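Local structure of StiE protein (Stigmatella aurantiaca, 6ECX) at residues Leu226-Asp230 with Asn305-Phe309. The protein probably transfers a methyl group from S-adenosylmethionine to an oxygen of the growing polyketide, as the O-methyltransferase domain of a modular polyketide synthase. Where two conformers were deposited one is given. Numbering follows the deposited sequence.
Sequences LRLVD and NAKQF
Leu228 sets its CD2 methyl over one face of the Phe309 ring, 3.6 Å from the centroid and 2° off the normal, a CH-pi contact made by its t,p rotamer. It sits on strand 226-233 of the Rossmann-like methyltransferase sheet; the helical turn 305-309, with Phe309 N bonded to Asn305 O at 2.8 Å, belongs to helix 298-309. The two short axes run 31° apart and approach to 7.9 Å, with Leu228 level with Asn305 (CA to CA 5.4 Å) and Asp230 with Gln308 (CA to CA 6.3 Å). Asn305, chi1 m, turns its amide onto the extended strand backbone: Leu228 N donates to Asn305 OD1 at 2.8 Å, and Asn305 ND2 reaches Leu226 O weakly at 3.3 Å while also bonding Asn218 on helix 214-222. At Val229 psi drops to -47°; Val229 and Asp230 both face His289, a classic beta bulge. Gln308 CG packs against this kink, 3.6 Å from Leu228 O and 3.5 Å from Val229 O. The Asp230 carboxylate leads away from the helix, to a salt bridge with Arg82. On the side of residues 226-228 away from strand 283-292, strand and helix are thus joined by an asparagine amide that meets the strand's C=O and N-H much as a neighbouring strand's peptide group would, beside the apolar leucine-on-phenylalanine contact.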
ATOM      1  N   LEU A 226      -8.812 -16.644   1.914  1.00 36.57           N
ATOM      2  CA  LEU A 226      -8.009 -15.678   2.656  1.00 36.93           C
ATOM      3  C   LEU A 226      -8.723 -15.291   3.937  1.00 38.74           C
ATOM      4  O   LEU A 226      -9.927 -14.996   3.921  1.00 36.32           O
ATOM      5  CB  LEU A 226      -7.721 -14.424   1.804  1.00 32.79           C
ATOM      6  CG  LEU A 226      -6.870 -14.667   0.555  1.00 35.29           C
ATOM      7  CD1 LEU A 226      -6.912 -13.471  -0.403  1.00 33.02           C
ATOM      8  CD2 LEU A 226      -5.422 -14.998   0.947  1.00 36.35           C
ATOM      9  N   ARG A 227      -7.975 -15.275   5.038  0.54 38.98           N
ATOM     10  CA  ARG A 227      -8.500 -14.925   6.349  0.54 39.22           C
ATOM     11  C   ARG A 227      -7.817 -13.657   6.835  0.54 41.30           C
ATOM     12  O   ARG A 227      -6.583 -13.593   6.888  0.54 36.54           O
ATOM     13  CB  ARG A 227      -8.285 -16.059   7.363  0.54 37.34           C
ATOM     14  CG  ARG A 227      -9.183 -15.939   8.601  0.54 29.33           C
ATOM     15  CD  ARG A 227      -8.996 -17.120   9.540  0.54 34.06           C
ATOM     16  NE  ARG A 227      -7.778 -16.954  10.326  0.54 36.93           N
ATOM     17  CZ  ARG A 227      -6.611 -17.503  10.019  0.54 35.40           C
ATOM     18  NH1 ARG A 227      -5.555 -17.283  10.783  0.54 41.01           N
ATOM     19  NH2 ARG A 227      -6.505 -18.298   8.961  0.54 37.05           N
ATOM     20  N   LEU A 228      -8.616 -12.651   7.188  1.00 38.11           N
ATOM     21  CA  LEU A 228      -8.067 -11.459   7.806  1.00 38.84           C
ATOM     22  C   LEU A 228      -7.638 -11.789   9.229  1.00 38.18           C
ATOM     23  O   LEU A 228      -8.471 -12.191  10.050  1.00 41.13           O
ATOM     24  CB  LEU A 228      -9.125 -10.362   7.814  1.00 37.15           C
ATOM     25  CG  LEU A 228      -8.751  -9.074   8.548  1.00 39.31           C
ATOM     26  CD1 LEU A 228      -7.478  -8.435   7.933  1.00 34.74           C
ATOM     27  CD2 LEU A 228      -9.942  -8.079   8.469  1.00 41.91           C
ATOM     28  N   VAL A 229      -6.353 -11.628   9.524  1.00 39.51           N
ATOM     29  CA  VAL A 229      -5.831 -11.920  10.867  1.00 36.59           C
ATOM     30  C   VAL A 229      -5.929 -10.702  11.777  1.00 39.48           C
ATOM     31  O   VAL A 229      -6.391 -10.811  12.914  1.00 39.83           O
ATOM     32  CB  VAL A 229      -4.377 -12.435  10.773  1.00 36.57           C
ATOM     33  CG1 VAL A 229      -3.749 -12.582  12.194  1.00 36.17           C
ATOM     34  CG2 VAL A 229      -4.323 -13.752  10.012  1.00 32.68           C
ATOM     35  N   ASP A 230      -5.504  -9.520  11.300  1.00 33.71           N
ATOM     36  CA  ASP A 230      -5.809  -8.283  12.014  1.00 40.33           C
ATOM     37  C   ASP A 230      -5.511  -7.102  11.101  1.00 41.37           C
ATOM     38  O   ASP A 230      -4.980  -7.258   9.995  1.00 38.56           O
ATOM     39  CB  ASP A 230      -5.048  -8.148  13.334  1.00 52.85           C
ATOM     40  CG  ASP A 230      -3.617  -7.748  13.145  1.00 61.39           C
ATOM     41  OD1 ASP A 230      -3.000  -8.210  12.168  1.00 70.65           O
ATOM     42  OD2 ASP A 230      -3.104  -6.971  13.972  1.00 64.21           O
ATOM     43  N   ASN A 305     -13.832 -13.317   9.296  1.00 38.14           N
ATOM     44  CA  ASN A 305     -13.352 -12.037   8.772  1.00 37.88           C
ATOM     45  C   ASN A 305     -14.248 -10.887   9.201  1.00 39.32           C
ATOM     46  O   ASN A 305     -13.756  -9.785   9.465  1.00 44.79           O
ATOM     47  CB  ASN A 305     -13.270 -12.045   7.244  1.00 35.12           C
ATOM     48  CG  ASN A 305     -12.234 -12.989   6.723  1.00 42.54           C
ATOM     49  OD1 ASN A 305     -11.327 -13.400   7.452  1.00 40.82           O
ATOM     50  ND2 ASN A 305     -12.339 -13.333   5.442  1.00 39.49           N
ATOM     51  N   ALA A 306     -15.570 -11.103   9.202  1.00 41.77           N
ATOM     52  CA  ALA A 306     -16.493 -10.021   9.520  1.00 47.35           C
ATOM     53  C   ALA A 306     -16.261  -9.525  10.937  1.00 56.83           C
ATOM     54  O   ALA A 306     -16.290  -8.318  11.196  1.00 53.62           O
ATOM     55  CB  ALA A 306     -17.943 -10.481   9.343  1.00 47.59           C
ATOM     56  N   LYS A 307     -15.991 -10.447  11.865  1.00 53.70           N
ATOM     57  CA  LYS A 307     -15.678 -10.049  13.230  1.00 53.46           C
ATOM     58  C   LYS A 307     -14.398  -9.225  13.270  1.00 55.32           C
ATOM     59  O   LYS A 307     -14.335  -8.193  13.948  1.00 54.66           O
ATOM     60  CB  LYS A 307     -15.567 -11.294  14.114  1.00 54.96           C
ATOM     61  CG  LYS A 307     -15.658 -11.045  15.608  1.00 70.50           C
ATOM     62  CD  LYS A 307     -15.647 -12.371  16.371  1.00 82.50           C
ATOM     63  CE  LYS A 307     -15.483 -12.172  17.875  1.00 95.06           C
ATOM     64  NZ  LYS A 307     -15.120 -13.448  18.572  1.00 99.50           N
ATOM     65  N   GLN A 308     -13.382  -9.636  12.503  1.00 46.91           N
ATOM     66  CA  GLN A 308     -12.100  -8.939  12.501  1.00 51.33           C
ATOM     67  C   GLN A 308     -12.193  -7.569  11.830  1.00 59.67           C
ATOM     68  O   GLN A 308     -11.449  -6.651  12.192  1.00 62.73           O
ATOM     69  CB  GLN A 308     -11.054  -9.814  11.800  1.00 51.75           C
ATOM     70  CG  GLN A 308      -9.669  -9.766  12.406  1.00 63.42           C
ATOM     71  CD  GLN A 308      -9.669 -10.020  13.908  1.00 68.70           C
ATOM     72  OE1 GLN A 308     -10.293 -10.962  14.394  1.00 73.34           O
ATOM     73  NE2 GLN A 308      -8.968  -9.165  14.649  1.00 72.80           N
ATOM     74  N   PHE A 309     -13.084  -7.412  10.848  1.00 60.15           N
ATOM     75  CA  PHE A 309     -13.257  -6.120  10.192  1.00 59.49           C
ATOM     76  C   PHE A 309     -13.905  -5.087  11.110  1.00 67.24           C
ATOM     77  O   PHE A 309     -13.834  -3.889  10.823  1.00 69.16           O
ATOM     78  CB  PHE A 309     -14.108  -6.266   8.926  1.00 48.76           C
ATOM     79  CG  PHE A 309     -13.316  -6.512   7.660  1.00 47.03           C
ATOM     80  CD1 PHE A 309     -12.483  -5.525   7.134  1.00 49.08           C
ATOM     81  CD2 PHE A 309     -13.446  -7.707   6.973  1.00 49.70           C
ATOM     82  CE1 PHE A 309     -11.771  -5.745   5.959  1.00 49.53           C
ATOM     83  CE2 PHE A 309     -12.735  -7.936   5.796  1.00 53.40           C
ATOM     84  CZ  PHE A 309     -11.901  -6.948   5.288  1.00 55.59           C
TER